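Local coordinates for protein GrgF (Penicillium sp. sh18, PDB 6LZH) that probably acts as a polyketide transferase of the alpha/beta hydrolase fold, joining two polyketide chains by Claisen condensation in gregatin A biosynthesis, at residues Trp24-Ser29 with Trp55-Gly60; Met37-Asn42 with Tyr66-Ile71; Met43-Ile48 with Ile71-Gly76; Glu89-Ala94 with Asn119-Ala124; Met171-Val176 with Ile207-Tyr212. One frame throughout, in Å; residues are numbered along the deposited sequence.

Overall arrangement
Contacts 1 to 4 hold the alpha/beta hydrolase body together, and contact 5 belongs to a two-stranded sheet beside it. Contacts 1, 2 and 4 are buried, whereas contacts 3 and 5 are partly so. Contact 1 ties a strand end to the helix 49-58 through one amide; contact 4 packs two helices greasily, then turns polar at the second subunit. Contacts 2 and 3, whose centres lie about 5 Å apart, share Ile71 and join the same two loops, with Asp67 of one gripping Lys45 of the other. From contact 2, Asn42 reaches Tyr175 of contact 5, where backbone bonds dominate. Contacts 1 and 5 lie farthest apart, their centres about 35 Å from each other.

Contact 1. Residues Trp24-Ser29 with Trp55-Gly60; sequences WLFPAS and WFQEHG
Gln57 reaches out of its helix to Phe26 and Pro27, crossing the first side chain at about a right angle and running beside the second in the same direction. Its CG stands anti to the backbone N (chi1 179°), and the chain is extended beyond it. The amide plane is nearly perpendicular to the Phe26 ring, 87° apart, with OE1 at the ring edge, 3.8 Å from Phe26 CD2. At the root of the ring, Gln57 CD rests 3.6 Å from Phe26 CB. The amide nitrogen gives the contact its polar bond: Gln57 NE2 to Pro27 O is 2.7 Å and almost straight. Pro27 O lies in the amide plane, yet the donor sits above the carbonyl plane, 40° out of it. Gln57 NE2 has a second acceptor in Leu6 O. This joins the end of strand 20-26, near one side of the alpha/beta hydrolase sheet, to the C-terminal end of helix 49-58. That helix closes in a Schellman motif, with Gly60 at the C-prime position, and Gly60 O meets Ala28 CB at 3.5 Å. A water then bridges the two backbones, accepting from Ser29 N and donating to Gln57 O.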
# COMPACT_ATOMS: atom_id res chain seq x y z
N TRP A 24 -6.54 12.56 -22.44
CA TRP A 24 -6.43 12.85 -23.86
C TRP A 24 -5.96 11.60 -24.57
O TRP A 24 -5.04 10.92 -24.11
CB TRP A 24 -5.43 13.98 -24.14
CG TRP A 24 -5.91 15.34 -23.75
CD1 TRP A 24 -7.20 15.81 -23.83
CD2 TRP A 24 -5.12 16.41 -23.24
NE1 TRP A 24 -7.24 17.10 -23.39
CE2 TRP A 24 -5.98 17.50 -23.02
CE3 TRP A 24 -3.75 16.56 -22.94
CZ2 TRP A 24 -5.54 18.73 -22.52
CZ3 TRP A 24 -3.31 17.77 -22.44
CH2 TRP A 24 -4.20 18.84 -22.24
N LEU A 25 -6.57 11.33 -25.71
CA LEU A 25 -6.19 10.24 -26.59
C LEU A 25 -5.57 10.85 -27.84
O LEU A 25 -6.18 11.71 -28.48
CB LEU A 25 -7.42 9.40 -26.95
CG LEU A 25 -7.24 8.25 -27.92
CD1 LEU A 25 -6.34 7.21 -27.30
CD2 LEU A 25 -8.61 7.65 -28.27
N PHE A 26 -4.35 10.41 -28.18
CA PHE A 26 -3.65 10.82 -29.40
C PHE A 26 -3.62 9.62 -30.36
O PHE A 26 -2.70 8.79 -30.31
CB PHE A 26 -2.22 11.31 -29.11
CG PHE A 26 -2.16 12.52 -28.20
CD1 PHE A 26 -2.34 12.38 -26.82
CD2 PHE A 26 -1.92 13.80 -28.71
CE1 PHE A 26 -2.28 13.49 -25.98
CE2 PHE A 26 -1.85 14.90 -27.87
CZ PHE A 26 -2.03 14.75 -26.51
N PRO A 27 -4.63 9.48 -31.22
CA PRO A 27 -4.72 8.27 -32.05
C PRO A 27 -3.70 8.26 -33.17
O PRO A 27 -3.48 9.26 -33.85
CB PRO A 27 -6.15 8.33 -32.62
CG PRO A 27 -6.52 9.76 -32.53
CD PRO A 27 -5.86 10.29 -31.29
N ALA A 28 -3.07 7.10 -33.34
CA ALA A 28 -2.27 6.85 -34.53
C ALA A 28 -3.19 6.70 -35.74
O ALA A 28 -4.40 6.52 -35.61
CB ALA A 28 -1.42 5.60 -34.38
N SER A 29 -2.59 6.76 -36.94
CA SER A 29 -3.32 6.73 -38.20
C SER A 29 -3.81 5.34 -38.57
O SER A 29 -4.59 5.21 -39.52
CB SER A 29 -2.44 7.26 -39.33
OG SER A 29 -2.03 8.58 -39.05
N TRP A 55 4.70 13.42 -30.53
CA TRP A 55 5.82 12.81 -31.24
C TRP A 55 5.62 11.30 -31.42
O TRP A 55 5.86 10.77 -32.51
CB TRP A 55 7.12 13.09 -30.48
CG TRP A 55 8.38 12.70 -31.21
CD1 TRP A 55 9.21 13.53 -31.93
CD2 TRP A 55 8.98 11.39 -31.27
NE1 TRP A 55 10.26 12.81 -32.43
CE2 TRP A 55 10.15 11.50 -32.04
CE3 TRP A 55 8.64 10.14 -30.74
CZ2 TRP A 55 10.99 10.41 -32.30
CZ3 TRP A 55 9.47 9.05 -31.00
CH2 TRP A 55 10.63 9.19 -31.77
N PHE A 56 5.24 10.59 -30.35
CA PHE A 56 4.97 9.16 -30.46
C PHE A 56 3.81 8.89 -31.42
O PHE A 56 3.85 7.94 -32.21
CB PHE A 56 4.64 8.55 -29.09
CG PHE A 56 5.85 8.29 -28.22
CD1 PHE A 56 6.93 7.57 -28.70
CD2 PHE A 56 5.91 8.78 -26.92
CE1 PHE A 56 8.05 7.33 -27.89
CE2 PHE A 56 7.03 8.57 -26.11
CZ PHE A 56 8.09 7.83 -26.59
N GLN A 57 2.75 9.69 -31.33
CA GLN A 57 1.63 9.55 -32.25
C GLN A 57 2.10 9.67 -33.70
O GLN A 57 1.68 8.89 -34.57
CB GLN A 57 0.57 10.62 -31.92
CG GLN A 57 -0.67 10.61 -32.82
CD GLN A 57 -1.53 11.83 -32.65
OE1 GLN A 57 -1.06 12.91 -32.26
NE2 GLN A 57 -2.82 11.69 -32.97
N GLU A 58 2.98 10.64 -33.98
CA GLU A 58 3.50 10.83 -35.33
C GLU A 58 4.34 9.65 -35.80
O GLU A 58 4.52 9.48 -37.01
CB GLU A 58 4.33 12.12 -35.40
CG GLU A 58 3.50 13.38 -35.45
CD GLU A 58 4.31 14.62 -35.16
OE1 GLU A 58 5.49 14.47 -34.78
OE2 GLU A 58 3.77 15.73 -35.31
N HIS A 59 4.84 8.84 -34.86
CA HIS A 59 5.57 7.61 -35.18
C HIS A 59 4.71 6.36 -35.02
O HIS A 59 5.24 5.26 -34.84
CB HIS A 59 6.83 7.53 -34.32
CG HIS A 59 7.85 8.57 -34.67
ND1 HIS A 59 7.73 9.89 -34.31
CD2 HIS A 59 8.98 8.48 -35.41
CE1 HIS A 59 8.75 10.58 -34.79
NE2 HIS A 59 9.53 9.74 -35.46
N GLY A 60 3.39 6.50 -35.08
CA GLY A 60 2.52 5.34 -35.16
C GLY A 60 2.05 4.76 -33.85
O GLY A 60 1.45 3.68 -33.84
O HOH W 1 0.27 7.93 -36.97

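Contact 2. Residues Met37-Asn42 with Tyr66-Ile71; sequences MSPGFN and YDPRGI
With CG anti to its backbone N (chi1 -158°), Asn42 turns its amide back toward Ile71, whose CG1 lies anti to its own carbonyl carbon (chi1 -63°). The two side chains slant across each other, and the methyl Ile71 CD1 comes 3.4 Å from Asn42 OD1. That contact is not what satisfies the amide: OD1 accepts from Asn80, while ND2 reaches Tyr175 OH and Arg206 O. Ile71 thus packs against a group whose rotation is fixed by hydrogen bonds on both of its ends. Farther back toward the sheet, the rings of Pro39 and Pro68 meet tip to tip, Pro39 CG standing 4.0 Å from Pro68 CD. Both segments run from the C-terminal ends of the neighbouring parallel strands 32-38 and 62-66 into the loops that follow, which is where alpha/beta hydrolases build their active sites. The side chain of Pro39 lies about 8 Å from that of Cys115, the probable nucleophile. A type II turn from Pro68 to Ile71, with Gly70 at positive phi, swings the second loop round so that Ile71 faces Asn42. Where the strands begin to part, a water bridges the two backbones, donating to Met37 O and to Tyr66 O, 2.9 Å from each. The same water sits over the centre of one face of the Tyr66 ring, 3.2 Å above its plane. Tyr66 N, buried by the contact, finds no partner in the model.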
# COMPACT_ATOMS: atom_id res chain seq x y z
N MET A 37 0.72 7.21 -20.73
CA MET A 37 1.75 8.10 -20.20
C MET A 37 1.31 8.70 -18.86
O MET A 37 0.19 9.20 -18.73
CB MET A 37 2.05 9.22 -21.20
CG MET A 37 2.60 8.67 -22.53
SD MET A 37 2.74 9.93 -23.81
CE MET A 37 4.07 10.97 -23.16
N SER A 38 2.21 8.67 -17.88
CA SER A 38 1.92 9.11 -16.52
C SER A 38 2.81 10.30 -16.18
O SER A 38 4.04 10.24 -16.41
CB SER A 38 2.17 7.98 -15.49
OG SER A 38 1.26 6.91 -15.64
N PRO A 39 2.25 11.38 -15.61
CA PRO A 39 3.02 12.61 -15.42
C PRO A 39 3.77 12.64 -14.10
O PRO A 39 3.68 11.69 -13.30
CB PRO A 39 1.94 13.70 -15.47
CG PRO A 39 0.72 13.02 -14.91
CD PRO A 39 0.81 11.56 -15.31
N GLY A 40 4.49 13.73 -13.84
CA GLY A 40 5.34 13.84 -12.68
C GLY A 40 4.57 14.09 -11.39
O GLY A 40 3.34 14.08 -11.34
N PHE A 41 5.33 14.33 -10.33
CA PHE A 41 4.78 14.37 -8.98
C PHE A 41 3.76 15.50 -8.82
O PHE A 41 4.08 16.67 -9.03
CB PHE A 41 5.91 14.55 -7.97
CG PHE A 41 5.44 14.63 -6.56
CD1 PHE A 41 5.17 13.47 -5.84
CD2 PHE A 41 5.29 15.86 -5.93
CE1 PHE A 41 4.74 13.52 -4.53
CE2 PHE A 41 4.85 15.93 -4.60
CZ PHE A 41 4.58 14.75 -3.91
N ASN A 42 2.54 15.13 -8.43
CA ASN A 42 1.48 16.09 -8.14
C ASN A 42 1.14 16.95 -9.35
O ASN A 42 0.62 18.05 -9.19
CB ASN A 42 1.85 16.98 -6.94
CG ASN A 42 0.62 17.59 -6.28
OD1 ASN A 42 -0.45 16.99 -6.29
ND2 ASN A 42 0.77 18.79 -5.73
N TYR A 66 -3.47 10.90 -19.17
CA TYR A 66 -4.61 11.19 -18.32
C TYR A 66 -4.20 11.77 -16.97
O TYR A 66 -3.05 11.65 -16.54
CB TYR A 66 -5.48 9.95 -18.12
CG TYR A 66 -4.95 8.80 -17.31
CD1 TYR A 66 -4.95 8.84 -15.92
CD2 TYR A 66 -4.52 7.63 -17.93
CE1 TYR A 66 -4.51 7.78 -15.17
CE2 TYR A 66 -4.08 6.54 -17.19
CZ TYR A 66 -4.08 6.62 -15.81
OH TYR A 66 -3.65 5.55 -15.05
N ASP A 67 -5.16 12.46 -16.34
CA ASP A 67 -4.93 13.05 -15.03
C ASP A 67 -5.14 11.96 -13.98
O ASP A 67 -6.20 11.31 -13.99
CB ASP A 67 -5.86 14.24 -14.77
CG ASP A 67 -5.47 15.48 -15.56
OD1 ASP A 67 -4.27 15.76 -15.66
OD2 ASP A 67 -6.36 16.20 -16.04
N PRO A 68 -4.16 11.70 -13.12
CA PRO A 68 -4.37 10.72 -12.05
C PRO A 68 -5.48 11.17 -11.12
O PRO A 68 -5.96 12.30 -11.16
CB PRO A 68 -3.01 10.67 -11.33
CG PRO A 68 -2.03 11.21 -12.34
CD PRO A 68 -2.79 12.23 -13.13
N ARG A 69 -5.92 10.23 -10.27
CA ARG A 69 -6.92 10.53 -9.26
C ARG A 69 -6.60 11.81 -8.51
O ARG A 69 -5.46 12.02 -8.07
CB ARG A 69 -6.98 9.37 -8.26
CG ARG A 69 -8.20 9.42 -7.39
CD ARG A 69 -7.98 10.18 -6.10
NE ARG A 69 -7.18 9.42 -5.15
CZ ARG A 69 -6.84 9.90 -3.96
NH1 ARG A 69 -6.11 9.17 -3.12
NH2 ARG A 69 -7.22 11.13 -3.61
N GLY A 70 -7.61 12.66 -8.35
CA GLY A 70 -7.48 13.83 -7.50
C GLY A 70 -6.68 14.96 -8.12
O GLY A 70 -6.28 15.88 -7.42
N ILE A 71 -6.44 14.90 -9.42
CA ILE A 71 -5.57 15.85 -10.12
C ILE A 71 -6.30 16.34 -11.36
O ILE A 71 -7.03 15.57 -11.99
CB ILE A 71 -4.23 15.18 -10.50
CG1 ILE A 71 -3.45 14.75 -9.24
CG2 ILE A 71 -3.40 16.06 -11.40
CD1 ILE A 71 -2.68 15.88 -8.59
O HOH W 2 -1.62 9.08 -16.43

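Contact 3. Residues Met43-Ile48 with Ile71-Gly76; sequences MPKDAI and IGASDG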
# COMPACT_ATOMS: atom_id res chain seq x y z
N MET A 43 1.42 16.45 -10.57
CA MET A 43 1.21 17.24 -11.78
C MET A 43 0.08 16.66 -12.63
O MET A 43 -0.12 15.44 -12.67
CB MET A 43 2.49 17.31 -12.62
CG MET A 43 3.59 18.20 -12.02
SD MET A 43 2.98 19.90 -11.75
CE MET A 43 2.87 20.52 -13.44
N PRO A 44 -0.67 17.51 -13.32
CA PRO A 44 -1.64 17.03 -14.31
C PRO A 44 -0.93 16.65 -15.61
O PRO A 44 0.28 16.80 -15.76
CB PRO A 44 -2.56 18.24 -14.50
CG PRO A 44 -1.62 19.40 -14.35
CD PRO A 44 -0.63 18.98 -13.26
N LYS A 45 -1.71 16.14 -16.56
CA LYS A 45 -1.21 15.70 -17.85
C LYS A 45 -0.74 16.86 -18.74
O LYS A 45 -0.11 16.61 -19.78
CB LYS A 45 -2.32 14.95 -18.58
CG LYS A 45 -3.45 15.90 -18.96
CD LYS A 45 -4.75 15.18 -19.20
CE LYS A 45 -5.84 16.16 -19.60
NZ LYS A 45 -6.19 17.04 -18.44
N ASP A 46 -1.00 18.10 -18.34
CA ASP A 46 -1.01 19.22 -19.29
C ASP A 46 0.38 19.65 -19.74
O ASP A 46 0.53 20.16 -20.86
CB ASP A 46 -1.76 20.40 -18.66
CG ASP A 46 -3.26 20.17 -18.63
OD1 ASP A 46 -3.70 19.22 -17.96
OD2 ASP A 46 -4.00 20.93 -19.30
N ALA A 47 1.41 19.50 -18.91
CA ALA A 47 2.72 20.06 -19.21
C ALA A 47 3.69 18.98 -19.68
O ALA A 47 3.76 17.91 -19.09
CB ALA A 47 3.33 20.75 -17.98
N ILE A 48 4.43 19.31 -20.75
CA ILE A 48 5.57 18.54 -21.28
C ILE A 48 5.12 17.28 -22.01
O ILE A 48 5.48 17.05 -23.17
CB ILE A 48 6.58 18.18 -20.18
CG1 ILE A 48 7.03 19.43 -19.41
CG2 ILE A 48 7.79 17.49 -20.81
CD1 ILE A 48 8.10 19.15 -18.34
N ILE A 71 -6.44 14.90 -9.42
CA ILE A 71 -5.57 15.85 -10.12
C ILE A 71 -6.30 16.34 -11.36
O ILE A 71 -7.03 15.57 -11.99
CB ILE A 71 -4.23 15.18 -10.50
CG1 ILE A 71 -3.45 14.75 -9.24
CG2 ILE A 71 -3.40 16.06 -11.40
CD1 ILE A 71 -2.68 15.88 -8.59
N GLY A 72 -6.11 17.62 -11.71
CA GLY A 72 -6.54 18.10 -13.01
C GLY A 72 -8.03 17.93 -13.21
O GLY A 72 -8.83 18.32 -12.36
N ALA A 73 -8.42 17.30 -14.31
CA ALA A 73 -9.82 17.08 -14.67
C ALA A 73 -10.42 15.80 -14.08
O ALA A 73 -11.62 15.56 -14.27
CB ALA A 73 -9.97 17.06 -16.19
N SER A 74 -9.63 14.97 -13.40
CA SER A 74 -10.11 13.67 -12.94
C SER A 74 -10.86 13.79 -11.62
O SER A 74 -10.61 14.70 -10.82
CB SER A 74 -8.95 12.68 -12.79
OG SER A 74 -8.52 12.27 -14.08
N ASP A 75 -11.78 12.86 -11.40
CA ASP A 75 -12.45 12.71 -10.12
C ASP A 75 -11.43 12.37 -9.03
O ASP A 75 -10.29 12.01 -9.31
CB ASP A 75 -13.50 11.60 -10.15
CG ASP A 75 -14.72 11.96 -10.97
OD1 ASP A 75 -14.84 13.12 -11.41
OD2 ASP A 75 -15.55 11.06 -11.18
N GLY A 76 -11.89 12.45 -7.78
CA GLY A 76 -11.10 12.00 -6.66
C GLY A 76 -11.01 13.03 -5.55
O GLY A 76 -10.75 14.21 -5.82
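Lys45 NZ lies 4.4 Å from Ala73 CB across the contact, and it is gripped by two carboxylates. One is Asp67, in a salt bridge from its OD2 that is modelled unusually short; the other, a weak one, runs 3.3 Å from Lys45 NZ to Asp46 OD1. Trp24 adds a cation-pi contact to the same amine. Because Asp67 OD2 also accepts from Ala73 N, this one carboxylate links the lysine of the first loop to the backbone of the second. Having two acidic neighbours would be expected to keep the amine protonated. Apart from this charged group, the loops meet mainly through Ile71 CG2. This branch methyl, anti to the backbone N, touches Pro44 CA at 3.5 Å, leans on the ring at Pro44 CB, 3.9 Å away, and comes 3.6 Å from Met43 O. Gly72 passes close beside the proline, and a side chain there would point at Pro44 CB and be tight against it. The segment 71-76 bends in a type II' beta turn from Ile71 to Ser74, closed by Ser74 N to Ile71 O at 3.0 Å, in one of the strand-to-helix loops at the active-site end of an alpha/beta hydrolase sheet.

Contact 4. Residues Glu89-Ala94 with Asn119-Ala124; sequences EHLHDA and NVTLAA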
# COMPACT_ATOMS: atom_id res chain seq x y z
N GLU A 89 -2.72 0.75 -9.62
CA GLU A 89 -3.95 0.02 -9.86
C GLU A 89 -4.74 0.66 -11.00
O GLU A 89 -5.29 -0.04 -11.85
CB GLU A 89 -4.80 -0.03 -8.60
CG GLU A 89 -4.40 -1.08 -7.60
CD GLU A 89 -5.35 -1.10 -6.43
OE1 GLU A 89 -6.51 -1.55 -6.58
OE2 GLU A 89 -4.95 -0.61 -5.37
N HIS A 90 -4.78 1.98 -11.01
CA HIS A 90 -5.56 2.68 -12.04
C HIS A 90 -4.95 2.48 -13.42
O HIS A 90 -5.68 2.48 -14.41
CB HIS A 90 -5.66 4.15 -11.67
CG HIS A 90 -6.61 4.41 -10.54
ND1 HIS A 90 -6.73 5.65 -9.94
CD2 HIS A 90 -7.48 3.60 -9.90
CE1 HIS A 90 -7.64 5.58 -8.98
NE2 HIS A 90 -8.11 4.35 -8.94
N LEU A 91 -3.63 2.27 -13.50
CA LEU A 91 -3.01 1.95 -14.79
C LEU A 91 -3.45 0.59 -15.30
O LEU A 91 -3.56 0.39 -16.51
CB LEU A 91 -1.49 2.00 -14.68
CG LEU A 91 -0.87 3.39 -14.70
CD1 LEU A 91 0.63 3.27 -14.48
CD2 LEU A 91 -1.16 4.10 -16.04
N HIS A 92 -3.73 -0.36 -14.39
CA HIS A 92 -4.36 -1.61 -14.83
C HIS A 92 -5.75 -1.35 -15.42
O HIS A 92 -6.16 -1.98 -16.40
CB HIS A 92 -4.49 -2.60 -13.67
CG HIS A 92 -3.24 -2.80 -12.87
ND1 HIS A 92 -1.98 -2.70 -13.41
CD2 HIS A 92 -3.07 -3.07 -11.55
CE1 HIS A 92 -1.08 -2.93 -12.47
NE2 HIS A 92 -1.71 -3.16 -11.33
N ASP A 93 -6.50 -0.43 -14.81
CA ASP A 93 -7.82 -0.10 -15.35
C ASP A 93 -7.68 0.63 -16.68
O ASP A 93 -8.50 0.44 -17.60
CB ASP A 93 -8.60 0.75 -14.34
CG ASP A 93 -8.90 -0.01 -13.06
OD1 ASP A 93 -8.88 -1.27 -13.11
OD2 ASP A 93 -9.15 0.64 -12.00
N ALA A 94 -6.64 1.44 -16.82
CA ALA A 94 -6.39 2.11 -18.10
C ALA A 94 -6.06 1.09 -19.19
O ALA A 94 -6.56 1.20 -20.32
CB ALA A 94 -5.26 3.13 -17.94
N ASN A 119 7.74 5.92 -11.30
CA ASN A 119 7.58 5.01 -10.18
C ASN A 119 6.31 4.18 -10.35
O ASN A 119 6.34 2.95 -10.31
CB ASN A 119 7.55 5.81 -8.88
CG ASN A 119 7.39 4.95 -7.63
OD1 ASN A 119 6.42 4.21 -7.49
ND2 ASN A 119 8.33 5.08 -6.69
N VAL A 120 5.19 4.85 -10.60
CA VAL A 120 3.91 4.15 -10.78
C VAL A 120 3.95 3.23 -12.00
O VAL A 120 3.37 2.13 -12.00
CB VAL A 120 2.79 5.20 -10.86
CG1 VAL A 120 1.50 4.61 -11.35
CG2 VAL A 120 2.60 5.88 -9.50
N THR A 121 4.59 3.69 -13.08
CA THR A 121 4.74 2.87 -14.29
C THR A 121 5.48 1.56 -13.99
O THR A 121 5.04 0.48 -14.40
CB THR A 121 5.47 3.69 -15.37
OG1 THR A 121 4.59 4.70 -15.89
CG2 THR A 121 5.92 2.80 -16.56
N LEU A 122 6.63 1.64 -13.30
CA LEU A 122 7.36 0.42 -12.97
C LEU A 122 6.54 -0.51 -12.08
O LEU A 122 6.57 -1.74 -12.23
CB LEU A 122 8.69 0.79 -12.29
CG LEU A 122 9.67 1.53 -13.19
CD1 LEU A 122 10.80 2.16 -12.40
CD2 LEU A 122 10.21 0.63 -14.32
N ALA A 123 5.81 0.06 -11.11
CA ALA A 123 5.01 -0.79 -10.23
C ALA A 123 3.89 -1.47 -10.99
O ALA A 123 3.60 -2.65 -10.77
CB ALA A 123 4.44 0.05 -9.08
N ALA A 124 3.23 -0.74 -11.89
CA ALA A 124 2.16 -1.36 -12.68
C ALA A 124 2.72 -2.46 -13.57
O ALA A 124 2.10 -3.53 -13.71
CB ALA A 124 1.44 -0.30 -13.51
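Leu91 packs its CD1 methyl into the neighbouring helix, 3.5 Å from Val120 CG1 and 3.8 Å from Ala124 CB. This is the tight part: the leucine and valine branches slant past each other, and the small Ala124 lets Leu91 come close to the backbone of helix 116-127. Segments 89-94 and 119-124 approach to 9.3 Å between axes, crossing at -69°. Leu91 and Thr121 also touch Ser38 of strand 32-38, so this side faces the central sheet. Between the two helices the other side is less closely filled and more polar, and the second subunit covers it. There the His92 ring turns its edge to the backbone of Ala124, with His92 CE1 3.5 Å from Ala124 O. The far nitrogen, NE2, bonds Tyr213 OH of the second subunit, whose ring meets the imidazole nearly at right angles. Replacing His92 by an alanine would probably leave that tyrosine hydroxyl without this mate and open a gap beside Ala124. Glu89 and Asp93 form salt bridges to Arg161 of the second subunit. The chemistry implies a division: apolar methyls join the helix after the probable nucleophile Cys115 to its neighbour, while ring and charges on helix 84-99 serve the dimer interface.

Contact 5. Residues Met171-Val176 with Ile207-Tyr212; sequences MYLPYV and ISVQTY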
# COMPACT_ATOMS: atom_id res chain seq x y z
N MET A 171 -6.09 18.32 5.52
CA MET A 171 -4.96 19.19 5.76
C MET A 171 -3.92 19.04 4.66
O MET A 171 -3.65 17.93 4.19
CB MET A 171 -4.34 18.90 7.13
CG MET A 171 -3.08 19.65 7.43
SD MET A 171 -2.20 18.87 8.81
CE MET A 171 -3.58 18.51 9.89
N TYR A 172 -3.33 20.15 4.25
CA TYR A 172 -2.33 20.16 3.19
C TYR A 172 -1.03 20.76 3.71
O TYR A 172 -1.03 21.58 4.63
CB TYR A 172 -2.82 20.94 1.97
CG TYR A 172 -3.91 20.21 1.22
CD1 TYR A 172 -5.23 20.35 1.57
CD2 TYR A 172 -3.60 19.37 0.15
CE1 TYR A 172 -6.23 19.68 0.90
CE2 TYR A 172 -4.59 18.68 -0.53
CZ TYR A 172 -5.91 18.85 -0.14
OH TYR A 172 -6.91 18.19 -0.80
N LEU A 173 0.07 20.32 3.13
CA LEU A 173 1.34 20.97 3.37
C LEU A 173 1.76 21.76 2.15
O LEU A 173 1.54 21.30 1.02
CB LEU A 173 2.43 19.94 3.69
CG LEU A 173 2.22 19.25 5.03
CD1 LEU A 173 3.33 18.24 5.24
CD2 LEU A 173 2.18 20.30 6.14
N PRO A 174 2.35 22.94 2.32
CA PRO A 174 2.93 23.64 1.17
C PRO A 174 4.29 23.07 0.82
O PRO A 174 4.97 22.45 1.63
CB PRO A 174 3.05 25.08 1.68
CG PRO A 174 3.39 24.89 3.14
CD PRO A 174 2.62 23.64 3.59
N TYR A 175 4.68 23.31 -0.44
CA TYR A 175 6.02 22.93 -0.87
C TYR A 175 7.09 23.67 -0.07
O TYR A 175 8.17 23.12 0.19
CB TYR A 175 6.19 23.22 -2.36
CG TYR A 175 5.48 22.27 -3.29
CD1 TYR A 175 4.63 21.27 -2.80
CD2 TYR A 175 5.66 22.35 -4.66
CE1 TYR A 175 3.99 20.40 -3.66
CE2 TYR A 175 5.02 21.50 -5.52
CZ TYR A 175 4.19 20.52 -5.02
OH TYR A 175 3.56 19.66 -5.91
N VAL A 176 6.80 24.91 0.33
CA VAL A 176 7.72 25.76 1.08
C VAL A 176 6.90 26.48 2.15
O VAL A 176 5.95 27.20 1.83
CB VAL A 176 8.43 26.80 0.19
CG1 VAL A 176 9.49 27.57 0.98
CG2 VAL A 176 9.04 26.15 -1.04
N ILE A 207 0.12 19.65 -1.11
CA ILE A 207 -0.02 18.20 -1.17
C ILE A 207 -0.62 17.75 0.15
O ILE A 207 -0.33 18.33 1.20
CB ILE A 207 1.35 17.54 -1.46
CG1 ILE A 207 1.17 16.05 -1.72
CG2 ILE A 207 2.32 17.76 -0.32
CD1 ILE A 207 0.85 15.75 -3.15
N SER A 208 -1.52 16.76 0.10
CA SER A 208 -2.15 16.30 1.33
C SER A 208 -1.10 15.71 2.27
O SER A 208 -0.12 15.10 1.84
CB SER A 208 -3.21 15.24 1.03
OG SER A 208 -2.59 14.02 0.67
N VAL A 209 -1.32 15.90 3.58
CA VAL A 209 -0.43 15.25 4.54
C VAL A 209 -0.51 13.74 4.44
O VAL A 209 0.43 13.04 4.81
CB VAL A 209 -0.71 15.71 5.99
CG1 VAL A 209 -0.63 17.22 6.11
CG2 VAL A 209 -2.08 15.22 6.47
N GLN A 210 -1.63 13.20 3.96
CA GLN A 210 -1.73 11.75 3.84
C GLN A 210 -0.79 11.22 2.77
O GLN A 210 -0.45 10.03 2.79
CB GLN A 210 -3.18 11.35 3.52
CG GLN A 210 -4.18 11.76 4.61
CD GLN A 210 -3.85 11.11 5.95
OE1 GLN A 210 -3.34 9.97 6.01
NE2 GLN A 210 -4.13 11.83 7.03
N THR A 211 -0.39 12.07 1.83
CA THR A 211 0.56 11.64 0.81
C THR A 211 1.82 11.06 1.45
O THR A 211 2.29 9.99 1.04
CB THR A 211 0.92 12.82 -0.11
OG1 THR A 211 -0.24 13.23 -0.86
CG2 THR A 211 2.05 12.42 -1.06
N TYR A 212 2.34 11.71 2.48
CA TYR A 212 3.57 11.23 3.12
C TYR A 212 3.31 9.93 3.90
O TYR A 212 4.15 9.02 3.87
CB TYR A 212 4.14 12.31 4.04
CG TYR A 212 5.50 11.93 4.62
CD1 TYR A 212 6.68 12.19 3.91
CD2 TYR A 212 5.61 11.28 5.85
CE1 TYR A 212 7.93 11.83 4.43
CE2 TYR A 212 6.85 10.91 6.36
CZ TYR A 212 8.00 11.19 5.65
OH TYR A 212 9.24 10.83 6.16
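Val209 is the bump here, its CG1 methyl pushed into the hollow between Met171 and Leu173. Met171 SD touches Val209 CG1 at 3.5 Å from one side, its chain extended through chi2 (-163°) as it slants across the valine. From the other side Leu173 CG meets the same methyl at 3.7 Å, the two side chains crossing at about a right angle. The backbones hold this fit in place. Leu173 and Ile207 form a hydrogen-bonded antiparallel pair, with Leu173 N to Ile207 O at 2.8 Å and Ile207 N to Leu173 O at 3.0 Å. Val209 N adds a third bond to Met171 O just past the strand. The two strands make a small antiparallel sheet apart from the main one, and Ser208 ends its strand as N-cap of the helix that follows, OG accepting a weak bond from Thr211 N and also hydrogen-bonded to Asp81 OD1. Beside this, the Tyr172 ring lies against the opposite backbone, its CD2 3.3 Å from Ser208 N and its CE2 4.0 Å from Ser208 CB. Its hydroxyl binds Arg79 O; an alanine at Tyr172 would probably leave that carbonyl without this donor and uncover the Ile207-Ser208 peptide. Tyr175 brings its ring edge up to Ile207 CB, a looser touch, with CE1 4.5 Å from Ile207 CB, and also packs on Ala189 and Met193 of helix 187-198.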